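GphF (Archangium violaceum, PDB 6MBG) probably acts as a polyketide synthase dehydratase domain that also rearranges olefins during assembly of gephyronic acid. Local coordinates at residues 38-43 / 162-167; 155-160 / 218-223; 224-229 / 280-285. All coordinates share one frame; numbering follows the deposited sequence.

Contact 1. Residues 38-43 / 162-167; sequences LGEHWV and YGPRLR. With BU1 (1,4-butanediol), chain D.
His41 and Tyr162 form a single backbone bridge in the wall of the butanediol pocket of this hot-dog-fold dehydratase. Gly163 N donates to Glu40 O at 2.9 Å, nearly straight at 165° and in the carbonyl plane. Glu40 suits this turn because its side chain can reach a second backbone amide: bent about its CB-CG bond, it receives Arg165 N on OE1 at 2.8 Å, from above the carboxylate plane. Its OE2 forms a salt bridge with Arg165 NE, 3.4 Å away, whose hydrogen bond is weak, the two charged planes almost perpendicular. NH1 of Arg165 forms salt bridges with both Glu188 and Glu189. Gly163 lacks a side chain just where Glu40 and the indole of Trp42 close in, and Trp42 CH2 reaches to 3.3 Å from Gly163 CA. On the pocket side, His41 CG lies anti to the backbone N (chi1 175°), which brings His41 CD2 over one face of the phenol, 3.6 Å from Tyr162 CE1. The Tyr162 hydroxyl and the His41 ring both meet the diol, His41 NE2 lying 3.5 Å from its C1. Helix 200-214 packs against Tyr162 and Leu166, with Asp204 bonded to the Tyr162 hydroxyl, while Trp42 packs on Ile47 of strand 46-48 and His41 ND1 bonds Val48 O.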
loop_
_atom_site.group_PDB
_atom_site.type_symbol
_atom_site.label_atom_id
_atom_site.label_comp_id
_atom_site.label_asym_id
_atom_site.label_seq_id
_atom_site.Cartn_x
_atom_site.Cartn_y
_atom_site.Cartn_z
ATOM N N LEU A 38 -2.804 3.469 -11.287
ATOM C CA LEU A 38 -4.028 2.680 -11.211
ATOM C C LEU A 38 -4.310 1.893 -12.493
ATOM O O LEU A 38 -5.183 1.016 -12.491
ATOM C CB LEU A 38 -5.216 3.587 -10.915
ATOM C CG LEU A 38 -5.308 4.238 -9.533
ATOM C CD1 LEU A 38 -6.568 5.059 -9.485
ATOM C CD2 LEU A 38 -5.344 3.155 -8.470
ATOM N N GLY A 39 -3.610 2.179 -13.582
ATOM C CA GLY A 39 -3.831 1.450 -14.818
ATOM C C GLY A 39 -2.788 0.393 -15.098
ATOM O O GLY A 39 -2.806 -0.208 -16.179
ATOM N N GLU A 40 -1.881 0.145 -14.148
ATOM C CA GLU A 40 -0.662 -0.617 -14.410
ATOM C C GLU A 40 -0.518 -1.879 -13.561
ATOM O O GLU A 40 0.562 -2.485 -13.559
ATOM C CB GLU A 40 0.556 0.283 -14.206
ATOM C CG GLU A 40 0.594 1.447 -15.198
ATOM C CD GLU A 40 1.868 1.490 -16.006
ATOM O OE1 GLU A 40 2.857 0.815 -15.613
ATOM O OE2 GLU A 40 1.897 2.205 -17.034
ATOM N N HIS A 41 -1.570 -2.309 -12.871
ATOM C CA HIS A 41 -1.580 -3.599 -12.196
ATOM C C HIS A 41 -2.764 -4.393 -12.712
ATOM O O HIS A 41 -3.896 -3.893 -12.720
ATOM C CB HIS A 41 -1.673 -3.467 -10.667
ATOM C CG HIS A 41 -1.816 -4.790 -9.981
ATOM N ND1 HIS A 41 -2.973 -5.177 -9.340
ATOM C CD2 HIS A 41 -0.965 -5.843 -9.896
ATOM C CE1 HIS A 41 -2.816 -6.401 -8.859
ATOM N NE2 HIS A 41 -1.613 -6.836 -9.202
ATOM N N TRP A 42 -2.499 -5.622 -13.138
ATOM C CA TRP A 42 -3.481 -6.468 -13.791
ATOM C C TRP A 42 -3.505 -7.844 -13.149
ATOM O O TRP A 42 -2.520 -8.305 -12.557
ATOM C CB TRP A 42 -3.197 -6.613 -15.311
ATOM C CG TRP A 42 -2.759 -5.331 -15.962
ATOM C CD1 TRP A 42 -3.547 -4.265 -16.277
ATOM C CD2 TRP A 42 -1.425 -4.978 -16.378
ATOM N NE1 TRP A 42 -2.797 -3.276 -16.873
ATOM C CE2 TRP A 42 -1.491 -3.682 -16.934
ATOM C CE3 TRP A 42 -0.191 -5.636 -16.348
ATOM C CZ2 TRP A 42 -0.371 -3.026 -17.441
ATOM C CZ3 TRP A 42 0.926 -4.981 -16.859
ATOM C CH2 TRP A 42 0.825 -3.688 -17.391
ATOM N N VAL A 43 -4.668 -8.476 -13.246
ATOM C CA VAL A 43 -4.850 -9.880 -12.922
ATOM C C VAL A 43 -5.809 -10.426 -13.976
ATOM O O VAL A 43 -6.972 -10.005 -14.033
ATOM C CB VAL A 43 -5.403 -10.108 -11.505
ATOM C CG1 VAL A 43 -5.088 -11.511 -11.045
ATOM C CG2 VAL A 43 -4.823 -9.121 -10.520
ATOM N N TYR A 162 2.272 -6.432 -13.752
ATOM C CA TYR A 162 2.769 -5.107 -13.408
ATOM C C TYR A 162 3.389 -4.446 -14.629
ATOM O O TYR A 162 4.255 -5.035 -15.278
ATOM C CB TYR A 162 3.825 -5.192 -12.310
ATOM C CG TYR A 162 3.349 -5.399 -10.903
ATOM C CD1 TYR A 162 2.681 -4.383 -10.212
ATOM C CD2 TYR A 162 3.651 -6.567 -10.216
ATOM C CE1 TYR A 162 2.292 -4.548 -8.891
ATOM C CE2 TYR A 162 3.266 -6.736 -8.886
ATOM C CZ TYR A 162 2.589 -5.722 -8.230
ATOM O OH TYR A 162 2.223 -5.869 -6.899
ATOM N N GLY A 163 2.971 -3.215 -14.923
ATOM C CA GLY A 163 3.590 -2.437 -15.977
ATOM C C GLY A 163 4.757 -1.590 -15.494
ATOM O O GLY A 163 5.139 -1.617 -14.312
ATOM N N PRO A 164 5.316 -0.794 -16.417
ATOM C CA PRO A 164 6.591 -0.100 -16.167
ATOM C C PRO A 164 6.591 0.846 -14.991
ATOM O O PRO A 164 7.657 1.088 -14.410
ATOM C CB PRO A 164 6.817 0.671 -17.477
ATOM C CG PRO A 164 6.099 -0.111 -18.488
ATOM C CD PRO A 164 4.872 -0.621 -17.810
ATOM N N ARG A 165 5.446 1.416 -14.625
ATOM C CA ARG A 165 5.448 2.327 -13.492
ATOM C C ARG A 165 5.603 1.612 -12.166
ATOM O O ARG A 165 5.810 2.285 -11.152
ATOM C CB ARG A 165 4.150 3.142 -13.441
ATOM C CG ARG A 165 3.939 4.045 -14.626
ATOM C CD ARG A 165 2.542 4.659 -14.591
ATOM N NE ARG A 165 2.256 5.364 -15.842
ATOM C CZ ARG A 165 2.415 6.671 -16.010
ATOM N NH1 ARG A 165 2.844 7.416 -15.005
ATOM N NH2 ARG A 165 2.149 7.235 -17.178
ATOM N N LEU A 166 5.476 0.281 -12.143
ATOM C CA LEU A 166 5.477 -0.517 -10.922
ATOM C C LEU A 166 6.586 -1.559 -10.945
ATOM O O LEU A 166 6.384 -2.704 -10.562
ATOM C CB LEU A 166 4.113 -1.176 -10.703
ATOM C CG LEU A 166 2.982 -0.148 -10.520
ATOM C CD1 LEU A 166 1.574 -0.765 -10.620
ATOM C CD2 LEU A 166 3.202 0.568 -9.207
ATOM N N ARG A 167 7.773 -1.144 -11.407
ATOM C CA ARG A 167 9.007 -1.937 -11.388
ATOM C C ARG A 167 10.070 -1.055 -10.736
ATOM O O ARG A 167 10.984 -0.564 -11.390
ATOM C CB ARG A 167 9.430 -2.376 -12.797
ATOM C CG ARG A 167 8.435 -3.287 -13.484
ATOM C CD ARG A 167 8.741 -3.481 -14.958
ATOM N NE ARG A 167 7.624 -4.165 -15.587
ATOM C CZ ARG A 167 7.281 -4.038 -16.859
ATOM N NH1 ARG A 167 7.978 -3.255 -17.671
ATOM N NH2 ARG A 167 6.218 -4.686 -17.313
HETATM C C1 BU1 D . -0.196 -7.476 -6.050
HETATM C C2 BU1 D . -0.363 -9.000 -6.035
HETATM C C3 BU1 D . 0.380 -9.712 -7.177
HETATM C C4 BU1 D . 1.808 -10.174 -6.796
HETATM O O5 BU1 D . -0.155 -6.962 -4.729
HETATM O O6 BU1 D . 1.974 -11.357 -6.016
#

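Contact 2. Residues 155-160 / 218-223. With BU1 (1,4-butanediol), chain D; BU1 (1,4-butanediol), chain B.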
loop_
_atom_site.group_PDB
_atom_site.type_symbol
_atom_site.label_atom_id
_atom_site.label_comp_id
_atom_site.label_asym_id
_atom_site.label_seq_id
_atom_site.Cartn_x
_atom_site.Cartn_y
_atom_site.Cartn_z
ATOM N N TYR A 155 11.167 -9.645 -12.597
ATOM C CA TYR A 155 10.362 -8.717 -13.400
ATOM C C TYR A 155 9.804 -9.406 -14.637
ATOM O O TYR A 155 8.673 -9.123 -15.054
ATOM C CB TYR A 155 11.195 -7.503 -13.815
ATOM C CG TYR A 155 11.369 -6.484 -12.719
ATOM C CD1 TYR A 155 10.294 -6.057 -11.971
ATOM C CD2 TYR A 155 12.633 -5.975 -12.417
ATOM C CE1 TYR A 155 10.452 -5.135 -10.950
ATOM C CE2 TYR A 155 12.808 -5.039 -11.419
ATOM C CZ TYR A 155 11.704 -4.617 -10.690
ATOM O OH TYR A 155 11.857 -3.701 -9.675
ATOM N N GLU A 156 10.577 -10.323 -15.230
ATOM C CA GLU A 156 10.079 -11.047 -16.395
ATOM C C GLU A 156 8.900 -11.932 -16.012
ATOM O O GLU A 156 7.913 -12.019 -16.752
ATOM C CB GLU A 156 11.208 -11.871 -17.036
ATOM C CG GLU A 156 10.794 -12.608 -18.291
ATOM C CD GLU A 156 10.670 -11.702 -19.519
ATOM O OE1 GLU A 156 10.487 -12.244 -20.632
ATOM O OE2 GLU A 156 10.751 -10.458 -19.385
ATOM N N ARG A 157 8.976 -12.577 -14.840
ATOM C CA ARG A 157 7.838 -13.342 -14.341
ATOM C C ARG A 157 6.643 -12.441 -14.080
ATOM O O ARG A 157 5.503 -12.796 -14.406
ATOM C CB ARG A 157 8.207 -14.084 -13.058
ATOM C CG ARG A 157 8.748 -15.486 -13.269
ATOM C CD ARG A 157 9.413 -16.017 -12.008
ATOM N NE ARG A 157 10.197 -17.217 -12.297
ATOM C CZ ARG A 157 11.281 -17.601 -11.627
ATOM N NH1 ARG A 157 11.733 -16.890 -10.598
ATOM N NH2 ARG A 157 11.915 -18.710 -11.993
ATOM N N MET A 158 6.880 -11.280 -13.481
ATOM C CA MET A 158 5.792 -10.446 -12.988
ATOM C C MET A 158 5.231 -9.487 -14.034
ATOM O O MET A 158 4.275 -8.767 -13.733
ATOM C CB MET A 158 6.257 -9.650 -11.757
ATOM C CG MET A 158 6.676 -10.523 -10.592
ATOM S SD MET A 158 5.341 -11.567 -9.949
ATOM C CE MET A 158 4.420 -10.364 -8.982
ATOM N N ARG A 159 5.790 -9.461 -15.250
ATOM C CA ARG A 159 5.346 -8.496 -16.254
ATOM C C ARG A 159 3.884 -8.687 -16.636
ATOM O O ARG A 159 3.262 -7.757 -17.167
ATOM C CB ARG A 159 6.217 -8.611 -17.505
ATOM C CG ARG A 159 5.857 -9.816 -18.330
ATOM C CD ARG A 159 6.777 -10.005 -19.524
ATOM N NE ARG A 159 7.027 -11.425 -19.752
ATOM C CZ ARG A 159 7.596 -11.920 -20.845
ATOM N NH1 ARG A 159 7.980 -11.109 -21.820
ATOM N NH2 ARG A 159 7.789 -13.229 -20.958
ATOM N N ILE A 160 3.320 -9.870 -16.376
ATOM C CA ILE A 160 1.910 -10.126 -16.644
ATOM C C ILE A 160 1.008 -9.428 -15.637
ATOM O O ILE A 160 -0.193 -9.263 -15.892
ATOM C CB ILE A 160 1.647 -11.642 -16.644
ATOM C CG1 ILE A 160 2.017 -12.233 -15.280
ATOM C CG2 ILE A 160 2.442 -12.308 -17.756
ATOM C CD1 ILE A 160 1.695 -13.699 -15.123
ATOM N N GLU A 218 8.546 -20.469 -4.552
ATOM C CA GLU A 218 7.232 -20.945 -4.969
ATOM C C GLU A 218 6.819 -20.329 -6.297
ATOM O O GLU A 218 7.332 -19.288 -6.710
ATOM C CB GLU A 218 6.159 -20.577 -3.928
ATOM C CG GLU A 218 6.517 -20.851 -2.495
ATOM C CD GLU A 218 5.344 -20.600 -1.550
ATOM O OE1 GLU A 218 5.607 -20.330 -0.366
ATOM O OE2 GLU A 218 4.181 -20.702 -1.993
ATOM N N SER A 219 5.790 -20.933 -6.901
ATOM C CA SER A 219 5.217 -20.441 -8.150
ATOM C C SER A 219 4.604 -19.051 -8.003
ATOM O O SER A 219 4.063 -18.682 -6.952
ATOM C CB SER A 219 4.146 -21.406 -8.661
ATOM O OG SER A 219 3.435 -20.824 -9.741
ATOM N N HIS A 220 4.685 -18.272 -9.081
ATOM C CA HIS A 220 4.073 -16.951 -9.115
ATOM C C HIS A 220 2.688 -16.962 -9.759
ATOM O O HIS A 220 2.033 -15.915 -9.814
ATOM C CB HIS A 220 4.964 -15.964 -9.868
ATOM C CG HIS A 220 4.942 -16.171 -11.345
ATOM N ND1 HIS A 220 5.494 -17.282 -11.939
ATOM C CD2 HIS A 220 4.397 -15.439 -12.345
ATOM C CE1 HIS A 220 5.312 -17.218 -13.245
ATOM N NE2 HIS A 220 4.649 -16.107 -13.518
ATOM N N ARG A 221 2.236 -18.103 -10.258
ATOM C CA ARG A 221 0.846 -18.218 -10.659
ATOM C C ARG A 221 -0.019 -18.248 -9.402
ATOM O O ARG A 221 0.458 -18.574 -8.312
ATOM C CB ARG A 221 0.635 -19.467 -11.511
ATOM C CG ARG A 221 1.238 -19.376 -12.928
ATOM C CD ARG A 221 1.087 -17.960 -13.505
ATOM N NE ARG A 221 0.704 -17.929 -14.919
ATOM C CZ ARG A 221 1.561 -17.929 -15.934
ATOM N NH1 ARG A 221 2.869 -17.962 -15.705
ATOM N NH2 ARG A 221 1.108 -17.891 -17.180
ATOM N N GLU A 222 -1.306 -17.906 -9.567
ATOM C CA GLU A 222 -2.200 -17.524 -8.469
ATOM C C GLU A 222 -1.397 -16.691 -7.473
ATOM O O GLU A 222 -1.059 -17.173 -6.387
ATOM C CB GLU A 222 -2.861 -18.750 -7.804
ATOM C CG GLU A 222 -1.939 -19.868 -7.281
ATOM C CD GLU A 222 -2.617 -21.222 -7.177
ATOM O OE1 GLU A 222 -3.817 -21.321 -7.512
ATOM O OE2 GLU A 222 -1.944 -22.185 -6.752
ATOM N N PRO A 223 -1.041 -15.458 -7.827
ATOM C CA PRO A 223 -0.074 -14.705 -7.026
ATOM C C PRO A 223 -0.637 -14.281 -5.678
ATOM O O PRO A 223 -1.848 -14.170 -5.472
ATOM C CB PRO A 223 0.224 -13.482 -7.894
ATOM C CG PRO A 223 -1.013 -13.303 -8.712
ATOM C CD PRO A 223 -1.479 -14.699 -9.011
HETATM C C1 BU1 D . -0.196 -7.476 -6.050
HETATM C C2 BU1 D . -0.363 -9.000 -6.035
HETATM C C3 BU1 D . 0.380 -9.712 -7.177
HETATM C C4 BU1 D . 1.808 -10.174 -6.796
HETATM O O5 BU1 D . -0.155 -6.962 -4.729
HETATM O O6 BU1 D . 1.974 -11.357 -6.016
HETATM C C1 BU1 B . 8.998 -19.527 0.503
HETATM C C2 BU1 B . 9.513 -18.741 1.703
HETATM C C3 BU1 B . 10.767 -17.967 1.303
HETATM C C4 BU1 B . 11.973 -18.451 2.106
HETATM O O5 BU1 B . 7.623 -19.756 0.629
HETATM O O6 BU1 B . 12.936 -17.429 2.128
HETATM O O HOH W 1 4.838 -15.097 -16.130
#
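Arg157 lays its aliphatic chain over one face of the His220 imidazole, and this is the close-packed part of the contact between helix 151-158 and the loop 218-223. Arg157 CG sits 4.0 Å from the centroid of the His220 ring, 16° off the normal, a CH-pi contact, while CD of Arg221 lies over the opposite face. His220 CG stands between its backbone N and carbonyl carbon (chi1 74°), which turns the ring toward the helix. A flat ring suits this slot, since it can be clasped on both faces and still present nitrogen at its edge. Deeper in, Met158 SD comes no nearer than 4.4 Å to His220 CB, but its flexible chain folds so that CE meets the pocket diol at C4, 3.4 Å away. The outer side is looser: Ile160 CD1 comes to 4.1 Å from His220 NE2 at the ring edge and rests over the guanidinium of Arg221. A water there donates to Arg157 O at 3.0 Å and lies 2.8 Å from His220 NE2. With no direct hydrogen bond across, the segments are joined by carbon-to-ring packing and one water, and the nearby arginines would probably disfavour a second proton on His220.

Contact 3. Residues 224-229 / 280-285; sequences FVPLGC and LQLKRA. With BU1 (1,4-butanediol), chain D; BU1 (1,4-butanediol), chain C.
Pro226, Leu280 and Leu282 make the apolar centre of this antiparallel strand pair. Pro226 CG lies 4.1 Å from Leu282 CD2, and Pro226 CB is equally far from Leu280 CD1. Proline, which has no N-H, fits a non-hydrogen-bonded position, where none is needed toward strand 273-284, and its compact ring packs against the branched leucines. Phe224 continues this face: its CD1 touches Leu282 CB, and Arg284 lays its extended chain over the ring, with CG 3.7 Å from the Phe224 centroid in a CH-pi contact. The guanidinium follows obliquely, its plane 44° from the ring, with Phe224 CE2 over one of its faces. On the other side of the sheet, Val225 CG2 meets Ala285 CB at 3.5 Å, and the aliphatic chain of Lys283 rests on Leu227 CD1. Between the faces run the backbone bonds. Val225 and Lys283 pair in both directions; farther along, Leu227 N reaches Gln281 O at 2.7 Å, and Gln281 N returns to Gly228 O at 2.9 Å. Two residues thus face one, a beta bulge, and Gly228 adopts backbone angles (phi 160°) that suit glycine. Its N is buried without a partner. At the polar edge, O6 of the pocket diol donates to Phe224 O at 2.8 Å, while the Arg284 guanidinium is bound by Asn257 O and by a salt bridge to Glu218. Helix 200-214 packs against Phe224, Leu280 and Leu282, as the central helix of a hot-dog fold does. Strand 224-234 also bonds to strand 73-81 through Leu227 and Cys229, consistent with a seam between two hot-dog halves, and strand 273-284 continues to strand 259-267.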
loop_
_atom_site.group_PDB
_atom_site.type_symbol
_atom_site.label_atom_id
_atom_site.label_comp_id
_atom_site.label_asym_id
_atom_site.label_seq_id
_atom_site.Cartn_x
_atom_site.Cartn_y
_atom_site.Cartn_z
ATOM N N PHE A 224 0.280 -14.018 -4.752
ATOM C CA PHE A 224 -0.124 -13.568 -3.430
ATOM C C PHE A 224 -0.665 -12.150 -3.509
ATOM O O PHE A 224 -0.101 -11.292 -4.200
ATOM C CB PHE A 224 1.057 -13.614 -2.448
ATOM C CG PHE A 224 1.441 -15.007 -2.035
ATOM C CD1 PHE A 224 0.826 -15.617 -0.951
ATOM C CD2 PHE A 224 2.413 -15.719 -2.744
ATOM C CE1 PHE A 224 1.176 -16.905 -0.577
ATOM C CE2 PHE A 224 2.763 -17.004 -2.369
ATOM C CZ PHE A 224 2.145 -17.602 -1.286
ATOM N N VAL A 225 -1.739 -11.907 -2.761
ATOM C CA VAL A 225 -2.438 -10.629 -2.710
ATOM C C VAL A 225 -2.532 -10.180 -1.252
ATOM O O VAL A 225 -2.920 -10.978 -0.389
ATOM C CB VAL A 225 -3.842 -10.754 -3.328
ATOM C CG1 VAL A 225 -4.568 -9.450 -3.263
ATOM C CG2 VAL A 225 -3.748 -11.267 -4.772
ATOM N N PRO A 226 -2.224 -8.926 -0.938
ATOM C CA PRO A 226 -2.405 -8.439 0.437
ATOM C C PRO A 226 -3.868 -8.485 0.867
ATOM O O PRO A 226 -4.764 -8.005 0.165
ATOM C CB PRO A 226 -1.868 -7.004 0.374
ATOM C CG PRO A 226 -1.008 -6.973 -0.884
ATOM C CD PRO A 226 -1.682 -7.884 -1.829
ATOM N N LEU A 227 -4.115 -9.076 2.037
ATOM C CA LEU A 227 -5.464 -9.144 2.584
ATOM C C LEU A 227 -5.671 -8.217 3.770
ATOM O O LEU A 227 -6.814 -8.053 4.222
ATOM C CB LEU A 227 -5.803 -10.577 3.020
ATOM C CG LEU A 227 -6.024 -11.639 1.934
ATOM C CD1 LEU A 227 -6.741 -12.839 2.542
ATOM C CD2 LEU A 227 -6.805 -11.096 0.717
ATOM N N GLY A 228 -4.607 -7.640 4.299
ATOM C CA GLY A 228 -4.722 -6.780 5.457
ATOM C C GLY A 228 -3.379 -6.664 6.144
ATOM O O GLY A 228 -2.379 -7.219 5.693
ATOM N N CYS A 229 -3.380 -5.926 7.247
ATOM C CA CYS A 229 -2.186 -5.844 8.077
ATOM C C CYS A 229 -2.603 -5.376 9.460
ATOM O O CYS A 229 -3.657 -4.754 9.640
ATOM C CB CYS A 229 -1.116 -4.918 7.476
ATOM S SG CYS A 229 -1.556 -3.159 7.425
ATOM N N LEU A 280 1.732 -7.882 7.781
ATOM C CA LEU A 280 1.104 -7.895 6.465
ATOM C C LEU A 280 0.691 -9.320 6.111
ATOM O O LEU A 280 1.531 -10.232 6.099
ATOM C CB LEU A 280 2.079 -7.350 5.421
ATOM C CG LEU A 280 1.664 -7.488 3.940
ATOM C CD1 LEU A 280 0.494 -6.559 3.673
ATOM C CD2 LEU A 280 2.816 -7.152 3.035
ATOM N N GLN A 281 -0.597 -9.522 5.838
ATOM C CA GLN A 281 -1.128 -10.834 5.511
ATOM C C GLN A 281 -1.291 -10.967 4.003
ATOM O O GLN A 281 -1.965 -10.138 3.372
ATOM C CB GLN A 281 -2.468 -11.057 6.206
ATOM C CG GLN A 281 -2.411 -10.905 7.706
ATOM C CD GLN A 281 -1.733 -12.080 8.379
ATOM O OE1 GLN A 281 -1.431 -13.093 7.735
ATOM N NE2 GLN A 281 -1.520 -11.969 9.691
ATOM N N LEU A 282 -0.678 -12.018 3.442
ATOM C CA LEU A 282 -0.691 -12.332 2.018
ATOM C C LEU A 282 -1.446 -13.629 1.799
ATOM O O LEU A 282 -1.301 -14.576 2.577
ATOM C CB LEU A 282 0.735 -12.469 1.452
ATOM C CG LEU A 282 1.647 -11.250 1.631
ATOM C CD1 LEU A 282 3.025 -11.474 0.974
ATOM C CD2 LEU A 282 0.970 -10.006 1.075
ATOM N N LYS A 283 -2.261 -13.674 0.749
ATOM C CA LYS A 283 -2.938 -14.915 0.416
ATOM C C LYS A 283 -3.024 -15.033 -1.097
ATOM O O LYS A 283 -3.201 -14.028 -1.790
ATOM C CB LYS A 283 -4.339 -14.984 1.054
ATOM C CG LYS A 283 -5.149 -16.216 0.649
ATOM C CD LYS A 283 -6.501 -16.248 1.335
ATOM C CE LYS A 283 -7.329 -17.432 0.848
ATOM N NZ LYS A 283 -6.809 -18.732 1.362
ATOM N N ARG A 284 -2.869 -16.256 -1.598
ATOM C CA ARG A 284 -2.920 -16.491 -3.036
ATOM C C ARG A 284 -4.318 -16.209 -3.580
ATOM O O ARG A 284 -5.321 -16.654 -3.007
ATOM C CB ARG A 284 -2.513 -17.927 -3.340
ATOM C CG ARG A 284 -1.038 -18.220 -3.088
ATOM C CD ARG A 284 -0.657 -19.564 -3.697
ATOM N NE ARG A 284 0.785 -19.830 -3.661
ATOM C CZ ARG A 284 1.645 -19.446 -4.603
ATOM N NH1 ARG A 284 1.220 -18.755 -5.656
ATOM N NH2 ARG A 284 2.934 -19.744 -4.488
ATOM N N ALA A 285 -4.381 -15.462 -4.683
ATOM C CA ALA A 285 -5.633 -15.208 -5.401
ATOM C C ALA A 285 -6.044 -16.388 -6.285
ATOM O O ALA A 285 -5.587 -17.516 -6.099
ATOM C CB ALA A 285 -5.509 -13.943 -6.243
HETATM C C1 BU1 D . -0.196 -7.476 -6.050
HETATM C C2 BU1 D . -0.363 -9.000 -6.035
HETATM C C3 BU1 D . 0.380 -9.712 -7.177
HETATM C C4 BU1 D . 1.808 -10.174 -6.796
HETATM O O5 BU1 D . -0.155 -6.962 -4.729
HETATM O O6 BU1 D . 1.974 -11.357 -6.016
HETATM C C1 BU1 C . -5.635 -8.555 9.194
HETATM C C2 BU1 C . -5.994 -7.647 10.368
HETATM C C3 BU1 C . -4.991 -7.839 11.505
HETATM C C4 BU1 C . -5.547 -7.158 12.760
HETATM O O5 BU1 C . -6.738 -8.672 8.335
HETATM O O6 BU1 C . -4.622 -7.170 13.813
#

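All three contacts meet at one butanediol: contact 1 offers it the His41 ring and the Tyr162 hydroxyl, contact 2 Met158 and Pro223, and contact 3 Phe224 and Pro226, with Tyr215 bonding it as well. Contacts 1 and 2 have centres about 13 Å apart and touch where Trp42 CZ3 meets Arg159 O at 3.6 Å. Contacts 2 and 3, about 15 Å between centres, are stitched by Arg284 NH1, 2.9 Å from Glu222 O, in a probable hydrogen bond. Contacts 1 and 3 do not touch, their nearest atoms about 5 Å apart. A magnesium ion lies near both, about 5 Å from the His41 side chain and 4 Å from that of Pro226.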